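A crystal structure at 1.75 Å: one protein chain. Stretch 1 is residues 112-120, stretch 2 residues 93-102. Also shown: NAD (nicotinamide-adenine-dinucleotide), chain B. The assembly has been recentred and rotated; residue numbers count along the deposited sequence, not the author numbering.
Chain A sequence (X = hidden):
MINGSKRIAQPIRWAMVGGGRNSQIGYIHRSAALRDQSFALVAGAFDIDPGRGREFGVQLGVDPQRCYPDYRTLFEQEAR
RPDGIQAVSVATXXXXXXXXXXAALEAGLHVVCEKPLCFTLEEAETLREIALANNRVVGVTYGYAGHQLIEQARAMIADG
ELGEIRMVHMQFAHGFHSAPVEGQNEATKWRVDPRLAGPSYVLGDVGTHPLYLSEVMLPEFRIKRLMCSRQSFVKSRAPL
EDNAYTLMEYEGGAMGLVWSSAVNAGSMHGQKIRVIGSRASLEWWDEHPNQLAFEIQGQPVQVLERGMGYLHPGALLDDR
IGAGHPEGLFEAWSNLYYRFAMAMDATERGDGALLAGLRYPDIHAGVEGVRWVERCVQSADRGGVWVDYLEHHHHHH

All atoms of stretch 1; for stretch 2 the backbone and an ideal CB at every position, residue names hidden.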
ATOM      1  N   VAL A 112     -38.026   2.276   3.136  1.00 11.27           N
ATOM      2  CA  VAL A 112     -36.604   1.884   2.953  1.00 11.30           C
ATOM      3  C   VAL A 112     -36.423   0.572   3.704  1.00 11.81           C
ATOM      4  O   VAL A 112     -36.578   0.555   4.943  1.00 11.02           O
ATOM      5  CB  VAL A 112     -35.624   2.956   3.440  1.00 11.10           C
ATOM      6  CG1 VAL A 112     -34.192   2.495   3.222  1.00 10.70           C
ATOM      7  CG2 VAL A 112     -35.877   4.292   2.755  1.00 11.55           C
ATOM      8  N   CYS A 113     -36.147  -0.499   2.970  1.00 12.42           N
ATOM      9  CA  CYS A 113     -36.079  -1.862   3.537  1.00 13.92           C
ATOM     10  C   CYS A 113     -34.625  -2.309   3.576  1.00 14.74           C
ATOM     11  O   CYS A 113     -33.911  -2.175   2.571  1.00 14.50           O
ATOM     12  CB  CYS A 113     -36.930  -2.856   2.762  1.00 14.18           C
ATOM     13  SG  CYS A 113     -37.037  -4.468   3.593  1.00 15.61           S
ATOM     14  N   GLU A 114     -34.196  -2.779   4.737  1.00 15.98           N
ATOM     15  CA  GLU A 114     -32.858  -3.385   4.890  1.00 17.05           C
ATOM     16  C   GLU A 114     -32.759  -4.616   3.996  1.00 18.08           C
ATOM     17  O   GLU A 114     -33.775  -5.307   3.789  1.00 17.65           O
ATOM     18  CB  GLU A 114     -32.586  -3.732   6.345  1.00 17.38           C
ATOM     19  CG  GLU A 114     -31.716  -2.714   7.011  1.00 18.11           C
ATOM     20  CD  GLU A 114     -30.425  -2.400   6.272  1.00 18.77           C
ATOM     21  OE1 GLU A 114     -30.160  -3.002   5.196  1.00 20.41           O
ATOM     22  OE2 GLU A 114     -29.706  -1.545   6.758  1.00 16.75           O
ATOM     23  N   LYS A 115     -31.574  -4.851   3.437  1.00 18.65           N
ATOM     24  CA  LYS A 115     -31.325  -6.068   2.630  1.00 20.93           C
ATOM     25  C   LYS A 115     -31.282  -7.253   3.592  1.00 21.98           C
ATOM     26  O   LYS A 115     -30.833  -7.105   4.723  1.00 21.16           O
ATOM     27  CB  LYS A 115     -30.049  -5.904   1.804  1.00 21.94           C
ATOM     28  CG  LYS A 115     -28.797  -5.610   2.615  1.00 24.22           C
ATOM     29  CD  LYS A 115     -27.539  -6.139   1.974  1.00 27.56           C
ATOM     30  CE  LYS A 115     -27.089  -7.476   2.528  1.00 27.22           C
ATOM     31  NZ  LYS A 115     -26.839  -7.401   3.989  1.00 29.34           N
ATOM     32  N   PRO A 116     -31.833  -8.435   3.227  1.00 25.04           N
ATOM     33  CA  PRO A 116     -32.528  -8.630   1.962  1.00 24.89           C
ATOM     34  C   PRO A 116     -34.011  -8.266   2.076  1.00 24.68           C
ATOM     35  O   PRO A 116     -34.558  -8.247   3.160  1.00 24.77           O
ATOM     36  CB  PRO A 116     -32.347 -10.135   1.747  1.00 26.25           C
ATOM     37  CG  PRO A 116     -32.488 -10.703   3.141  1.00 26.22           C
ATOM     38  CD  PRO A 116     -31.875  -9.654   4.052  1.00 26.37           C
ATOM     39  N   LEU A 117     -34.631  -7.987   0.938  1.00 22.68           N
ATOM     40  CA  LEU A 117     -36.082  -7.724   0.836  1.00 22.35           C
ATOM     41  C   LEU A 117     -36.847  -8.811   1.598  1.00 20.59           C
ATOM     42  O   LEU A 117     -37.818  -8.485   2.300  1.00 21.04           O
ATOM     43  CB  LEU A 117     -36.443  -7.729  -0.649  1.00 23.33           C
ATOM     44  CG  LEU A 117     -37.457  -6.699  -1.116  1.00 24.27           C
ATOM     45  CD1 LEU A 117     -37.159  -5.311  -0.559  1.00 23.94           C
ATOM     46  CD2 LEU A 117     -37.478  -6.671  -2.634  1.00 24.42           C
ATOM     47  N   CYS A 118     -36.442 -10.072   1.424  1.00 18.82           N
ATOM     48  CA  CYS A 118     -37.175 -11.256   1.938  1.00 18.02           C
ATOM     49  C   CYS A 118     -36.400 -12.534   1.589  1.00 17.80           C
ATOM     50  O   CYS A 118     -35.323 -12.422   0.959  1.00 16.44           O
ATOM     51  CB  CYS A 118     -38.578 -11.294   1.353  1.00 18.19           C
ATOM     52  SG  CYS A 118     -38.577 -11.120  -0.449  1.00 18.64           S
ATOM     53  N   PHE A 119     -36.928 -13.692   1.992  1.00 18.03           N
ATOM     54  CA  PHE A 119     -36.261 -15.018   1.880  1.00 19.21           C
ATOM     55  C   PHE A 119     -36.395 -15.586   0.456  1.00 18.12           C
ATOM     56  O   PHE A 119     -35.433 -16.213  -0.025  1.00 17.93           O
ATOM     57  CB  PHE A 119     -36.858 -16.043   2.852  1.00 20.75           C
ATOM     58  CG  PHE A 119     -36.614 -15.826   4.325  1.00 23.58           C
ATOM     59  CD1 PHE A 119     -35.737 -14.862   4.784  1.00 24.90           C
ATOM     60  CD2 PHE A 119     -37.244 -16.639   5.256  1.00 25.24           C
ATOM     61  CE1 PHE A 119     -35.513 -14.699   6.144  1.00 26.06           C
ATOM     62  CE2 PHE A 119     -37.021 -16.471   6.617  1.00 26.14           C
ATOM     63  CZ  PHE A 119     -36.152 -15.502   7.054  1.00 26.06           C
ATOM     64  N   THR A 120     -37.560 -15.443  -0.192  1.00 16.99           N
ATOM     65  CA  THR A 120     -37.864 -16.177  -1.453  1.00 16.66           C
ATOM     66  C   THR A 120     -38.172 -15.210  -2.595  1.00 16.49           C
ATOM     67  O   THR A 120     -38.707 -14.118  -2.341  1.00 15.73           O
ATOM     68  CB  THR A 120     -39.028 -17.164  -1.303  1.00 17.24           C
ATOM     69  OG1 THR A 120     -40.262 -16.448  -1.251  1.00 16.97           O
ATOM     70  CG2 THR A 120     -38.906 -18.061  -0.089  1.00 17.83           C
ATOM     71  N   UNK A  93     -34.594  -7.878  11.979  1.00 15.02           N
ATOM     72  CA  UNK A  93     -33.996  -9.067  11.370  1.00 15.68           C
ATOM     73  C   UNK A  93     -34.756  -9.511  10.109  1.00 15.64           C
ATOM     74  O   UNK A  93     -35.922  -9.193   9.952  1.00 15.05           O
ATOM     75  CB  UNK A  93     -33.962 -10.210  12.386  1.00 15.68           C
ATOM     76  N   UNK A  94     -34.065 -10.262   9.254  1.00 15.77           N
ATOM     77  CA  UNK A  94     -34.453 -10.569   7.852  1.00 16.77           C
ATOM     78  C   UNK A  94     -35.856 -11.178   7.793  1.00 16.50           C
ATOM     79  O   UNK A  94     -36.593 -10.823   6.860  1.00 16.26           O
ATOM     80  CB  UNK A  94     -33.447 -11.529   7.213  1.00 16.77           C
ATOM     81  N   UNK A  95     -36.195 -12.041   8.760  1.00 16.79           N
ATOM     82  CA  UNK A  95     -37.442 -12.836   8.771  1.00 17.19           C
ATOM     83  C   UNK A  95     -38.704 -11.991   8.766  1.00 17.42           C
ATOM     84  O   UNK A  95     -39.765 -12.522   8.381  1.00 17.57           O
ATOM     85  CB  UNK A  95     -37.465 -13.748   9.999  1.00 17.19           C
ATOM     86  N   UNK A  96     -38.629 -10.727   9.185  1.00 16.87           N
ATOM     87  CA  UNK A  96     -39.819  -9.850   9.338  1.00 15.96           C
ATOM     88  C   UNK A  96     -39.893  -8.804   8.212  1.00 14.88           C
ATOM     89  O   UNK A  96     -40.886  -8.061   8.188  1.00 15.18           O
ATOM     90  CB  UNK A  96     -39.787  -9.144  10.695  1.00 15.96           C
ATOM     91  N   UNK A  97     -38.911  -8.731   7.308  1.00 14.27           N
ATOM     92  CA  UNK A  97     -38.858  -7.680   6.253  1.00 13.82           C
ATOM     93  C   UNK A  97     -40.107  -7.757   5.371  1.00 13.75           C
ATOM     94  O   UNK A  97     -40.692  -6.712   5.072  1.00 12.88           O
ATOM     95  CB  UNK A  97     -37.602  -7.832   5.393  1.00 13.82           C
ATOM     96  N   UNK A  98     -40.490  -8.964   4.954  1.00 13.73           N
ATOM     97  CA  UNK A  98     -41.615  -9.155   4.007  1.00 14.53           C
ATOM     98  C   UNK A  98     -42.906  -8.610   4.628  1.00 14.44           C
ATOM     99  O   UNK A  98     -43.563  -7.756   4.002  1.00 14.27           O
ATOM    100  CB  UNK A  98     -41.782 -10.632   3.645  1.00 14.53           C
ATOM    101  N   UNK A  99     -43.263  -9.084   5.825  1.00 14.48           N
ATOM    102  CA  UNK A  99     -44.541  -8.752   6.503  1.00 14.10           C
ATOM    103  C   UNK A  99     -44.593  -7.245   6.788  1.00 14.02           C
ATOM    104  O   UNK A  99     -45.639  -6.621   6.546  1.00 14.23           O
ATOM    105  CB  UNK A  99     -44.694  -9.544   7.803  1.00 14.10           C
ATOM    106  N   UNK A 100     -43.489  -6.662   7.250  1.00 12.99           N
ATOM    107  CA  UNK A 100     -43.473  -5.226   7.648  1.00 12.86           C
ATOM    108  C   UNK A 100     -43.554  -4.364   6.384  1.00 12.34           C
ATOM    109  O   UNK A 100     -44.353  -3.406   6.394  1.00 12.32           O
ATOM    110  CB  UNK A 100     -42.215  -4.884   8.448  1.00 12.86           C
ATOM    111  N   UNK A 101     -42.760  -4.679   5.355  1.00 12.55           N
ATOM    112  CA  UNK A 101     -42.764  -3.929   4.070  1.00 13.11           C
ATOM    113  C   UNK A 101     -44.163  -4.027   3.443  1.00 13.48           C
ATOM    114  O   UNK A 101     -44.706  -2.985   3.026  1.00 13.30           O
ATOM    115  CB  UNK A 101     -41.707  -4.473   3.108  1.00 13.11           C
ATOM    116  N   UNK A 102     -44.732  -5.231   3.380  1.00 13.33           N
ATOM    117  CA  UNK A 102     -46.074  -5.443   2.784  1.00 14.18           C
ATOM    118  C   UNK A 102     -47.093  -4.547   3.494  1.00 13.02           C
ATOM    119  O   UNK A 102     -47.842  -3.827   2.796  1.00 13.36           O
ATOM    120  CB  UNK A 102     -46.495  -6.910   2.885  1.00 14.18           C
TER
HETATM  121  PA  NAD B 500     -29.601  -6.493  15.146  1.00 22.31           P
HETATM  122  O1A NAD B 500     -30.016  -7.821  15.698  1.00 23.28           O
HETATM  123  O2A NAD B 500     -28.299  -5.875  15.547  1.00 20.27           O
HETATM  124  O5B NAD B 500     -30.783  -5.439  15.417  1.00 21.11           O
HETATM  125  C5B NAD B 500     -32.195  -5.813  15.363  1.00 19.22           C
HETATM  126  C4B NAD B 500     -32.994  -4.678  15.958  1.00 18.31           C
HETATM  127  O4B NAD B 500     -34.395  -4.812  15.605  1.00 17.49           O
HETATM  128  C3B NAD B 500     -32.973  -4.599  17.489  1.00 17.91           C
HETATM  129  O3B NAD B 500     -33.046  -3.241  17.898  1.00 16.96           O
HETATM  130  C2B NAD B 500     -34.235  -5.385  17.863  1.00 17.11           C
HETATM  131  O2B NAD B 500     -34.745  -5.104  19.146  1.00 16.39           O
HETATM  132  C1B NAD B 500     -35.174  -4.868  16.783  1.00 17.63           C
HETATM  133  N9A NAD B 500     -36.323  -5.715  16.506  1.00 18.69           N
HETATM  134  C8A NAD B 500     -36.306  -7.072  16.310  1.00 18.17           C
HETATM  135  N7A NAD B 500     -37.481  -7.564  16.005  1.00 18.83           N
HETATM  136  C5A NAD B 500     -38.322  -6.463  15.978  1.00 19.06           C
HETATM  137  C6A NAD B 500     -39.697  -6.334  15.698  1.00 19.67           C
HETATM  138  N6A NAD B 500     -40.483  -7.358  15.354  1.00 19.35           N
HETATM  139  N1A NAD B 500     -40.227  -5.087  15.745  1.00 19.96           N
HETATM  140  C2A NAD B 500     -39.425  -4.065  16.084  1.00 19.42           C
HETATM  141  N3A NAD B 500     -38.118  -4.065  16.353  1.00 18.79           N
HETATM  142  C4A NAD B 500     -37.619  -5.312  16.284  1.00 19.04           C
HETATM  143  O3  NAD B 500     -29.592  -6.565  13.530  1.00 21.69           O
HETATM  144  PN  NAD B 500     -28.746  -5.678  12.468  1.00 21.76           P
HETATM  145  O1N NAD B 500     -27.371  -6.264  12.303  1.00 22.52           O
HETATM  146  O2N NAD B 500     -28.871  -4.232  12.843  1.00 18.56           O
HETATM  147  O5D NAD B 500     -29.538  -5.960  11.104  1.00 22.26           O
HETATM  148  C5D NAD B 500     -30.913  -5.606  10.941  1.00 20.09           C
HETATM  149  C4D NAD B 500     -31.191  -5.666   9.464  1.00 20.46           C
HETATM  150  O4D NAD B 500     -30.263  -4.784   8.780  1.00 20.51           O
HETATM  151  C3D NAD B 500     -30.981  -7.050   8.839  1.00 19.21           C
HETATM  152  O3D NAD B 500     -31.928  -7.251   7.805  1.00 19.76           O
HETATM  153  C2D NAD B 500     -29.551  -6.971   8.291  1.00 20.29           C
HETATM  154  O2D NAD B 500     -29.318  -7.855   7.205  1.00 18.49           O
HETATM  155  C1D NAD B 500     -29.514  -5.516   7.820  1.00 21.01           C
HETATM  156  N1N NAD B 500     -28.145  -4.921   7.741  1.00 20.98           N
HETATM  157  C2N NAD B 500     -27.756  -4.290   6.578  1.00 21.59           C
HETATM  158  C3N NAD B 500     -26.468  -3.768   6.449  1.00 20.09           C
HETATM  159  C7N NAD B 500     -26.172  -2.953   5.208  1.00 19.40           C
HETATM  160  O7N NAD B 500     -27.115  -2.567   4.509  1.00 17.44           O
HETATM  161  N7N NAD B 500     -24.900  -2.663   4.948  1.00 15.95           N
HETATM  162  C4N NAD B 500     -25.537  -4.005   7.465  1.00 21.56           C
HETATM  163  C5N NAD B 500     -25.942  -4.661   8.627  1.00 20.98           C
HETATM  164  C6N NAD B 500     -27.275  -4.968   8.794  1.00 21.30           C

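Position 93 precedes the turn. Its ideal CB has nothing of stretch 1 within 5.5 Å, and phi/psi of -60/158 suits many residues, proline among them. The deposited residue is Pro-93; its CD lies 3.4 Å from C8A of the NAD, and its O receives the N of position 96 at 3.2 Å.

At position 94 the CA-to-CB bond points toward stretch 1, with the ideal CB 3.9 Å from Phe-119 CE1 and 4.0 Å from Pro-116 CD. The ribose hydroxyls O3D and O2D of the NAD lie to one side, 4.6 and 5.5 Å from the ideal CB, so an acceptor two bonds from CB (Asn or Asp) would meet the ligand; Ser or Thr would fit but stop short. It is Asn-94, chi1 -63° (m). Its OD1 accepts a hydrogen bond from NAD O3D at 2.6 Å, although O3D is crowded in the model and its place is less sure. The same OD1 packs 3.2 Å from Pro-116 CD.

Position 95 has its CB direction away from stretch 1, yet the ideal CB is 3.7 Å from Phe-119 CZ. The backbone angles, -60/-22, do not demand glycine; alanine or a small polar residue would also be plausible. Gly-95 is found, and its CA rests 3.4 Å from Phe-119 CZ, in an oblique approach to the ring.

Position 96 points away, and nothing of stretch 1 lies within 5.5 Å of its ideal CB, so local needs dominate; Ser, Thr or Asp could serve the turn. Thr-96 turns its OG1 back to Pro-93 O, a hydrogen bond of 2.9 Å.

Position 97 is the most informative. Its CB direction is toward stretch 1, and the ideal CB stands 3.2 Å from Leu-117 O (tight), 3.8 Å from Pro-116 O and 3.9 Å from Cys-113 SG. Several carbonyl oxygens converge here, which favours a donor: His, Asn or Gln, for instance. The deposited His-97, chi1 -70° (m), places ND1 2.5 Å from Pro-116 O in a very short hydrogen bond, with an N-H...O angle of 163° and the acceptor near the ring plane. Glu-114 O is also only 3.0 Å from His-97 ND1, but its angle is too poor for a hydrogen bond. Cys-113 SG lies 4.4 Å from the centroid of the His-97 ring, obliquely.

At position 98 the CB direction is sideways, and the ideal CB is 4.0 Å from Cys-118 CB; an apolar residue of almost any size could fit, since a long side chain can lead outward. Phe-98, chi1 174° (t), does so: its CB meets Cys-118 CB at 4.0 Å while its end leads away.

Positions 99, 100 and 102 are out of reach of stretch 1, which therefore selects little; they hold Ala-99, Ile-100 and Arg-102.

Position 101 points toward stretch 1, its ideal CB 4.7 Å from Cys-113 SG. Ala, Ser, Thr, Cys or Val would suit this modest gap. Thr-101, chi1 -60° (m), donates OG1 to His-97 O at 2.8 Å, one turn back, and brings OG1 within 3.4 Å of Cys-113 SG.

Stretch 2, residues 93-102: PNGTHFAITR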
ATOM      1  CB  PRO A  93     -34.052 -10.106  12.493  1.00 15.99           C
ATOM      2  CG  PRO A  93     -34.119  -9.278  13.765  1.00 16.20           C
ATOM      3  CD  PRO A  93     -34.959  -8.072  13.388  1.00 15.92           C
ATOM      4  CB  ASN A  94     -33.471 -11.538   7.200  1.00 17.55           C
ATOM      5  CG  ASN A  94     -32.083 -10.960   7.080  1.00 17.88           C
ATOM      6  OD1 ASN A  94     -31.886  -9.764   7.278  1.00 17.87           O
ATOM      7  ND2 ASN A  94     -31.116 -11.812   6.767  1.00 19.45           N
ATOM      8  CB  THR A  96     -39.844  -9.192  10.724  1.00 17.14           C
ATOM      9  OG1 THR A  96     -38.617  -8.480  10.891  1.00 16.35           O
ATOM     10  CG2 THR A  96     -40.036 -10.196  11.843  1.00 18.00           C
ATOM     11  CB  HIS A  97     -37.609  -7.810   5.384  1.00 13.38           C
ATOM     12  CG  HIS A  97     -36.347  -7.458   6.090  1.00 13.14           C
ATOM     13  ND1 HIS A  97     -35.143  -7.431   5.434  1.00 13.27           N
ATOM     14  CD2 HIS A  97     -36.100  -7.124   7.375  1.00 13.20           C
ATOM     15  CE1 HIS A  97     -34.193  -7.106   6.286  1.00 13.25           C
ATOM     16  NE2 HIS A  97     -34.753  -6.902   7.483  1.00 13.37           N
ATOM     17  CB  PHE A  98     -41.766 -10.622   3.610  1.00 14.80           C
ATOM     18  CG  PHE A  98     -42.980 -10.866   2.758  1.00 15.81           C
ATOM     19  CD1 PHE A  98     -42.952 -10.634   1.391  1.00 16.78           C
ATOM     20  CD2 PHE A  98     -44.170 -11.290   3.336  1.00 17.06           C
ATOM     21  CE1 PHE A  98     -44.082 -10.843   0.616  1.00 16.74           C
ATOM     22  CE2 PHE A  98     -45.301 -11.488   2.560  1.00 17.21           C
ATOM     23  CZ  PHE A  98     -45.254 -11.269   1.201  1.00 17.81           C
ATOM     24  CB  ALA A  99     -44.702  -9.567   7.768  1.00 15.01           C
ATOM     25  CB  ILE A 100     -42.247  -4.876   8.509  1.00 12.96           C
ATOM     26  CG1 ILE A 100     -42.233  -5.681   9.811  1.00 13.23           C
ATOM     27  CG2 ILE A 100     -42.216  -3.378   8.767  1.00 12.73           C
ATOM     28  CD1 ILE A 100     -40.931  -5.607  10.554  1.00 13.97           C
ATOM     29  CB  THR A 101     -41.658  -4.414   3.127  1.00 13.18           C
ATOM     30  OG1 THR A 101     -40.413  -4.209   3.794  1.00 13.41           O
ATOM     31  CG2 THR A 101     -41.619  -3.666   1.814  1.00 13.55           C
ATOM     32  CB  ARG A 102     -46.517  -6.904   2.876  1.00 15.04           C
ATOM     33  CG  ARG A 102     -47.844  -7.142   2.175  1.00 16.76           C
ATOM     34  CD  ARG A 102     -48.380  -8.548   2.342  1.00 18.13           C
ATOM     35  NE  ARG A 102     -49.568  -8.674   1.507  1.00 20.66           N
ATOM     36  CZ  ARG A 102     -49.967  -9.788   0.906  1.00 21.50           C
ATOM     37  NH1 ARG A 102     -49.288 -10.915   1.056  1.00 21.44           N
ATOM     38  NH2 ARG A 102     -51.063  -9.766   0.162  1.00 23.38           N
TER
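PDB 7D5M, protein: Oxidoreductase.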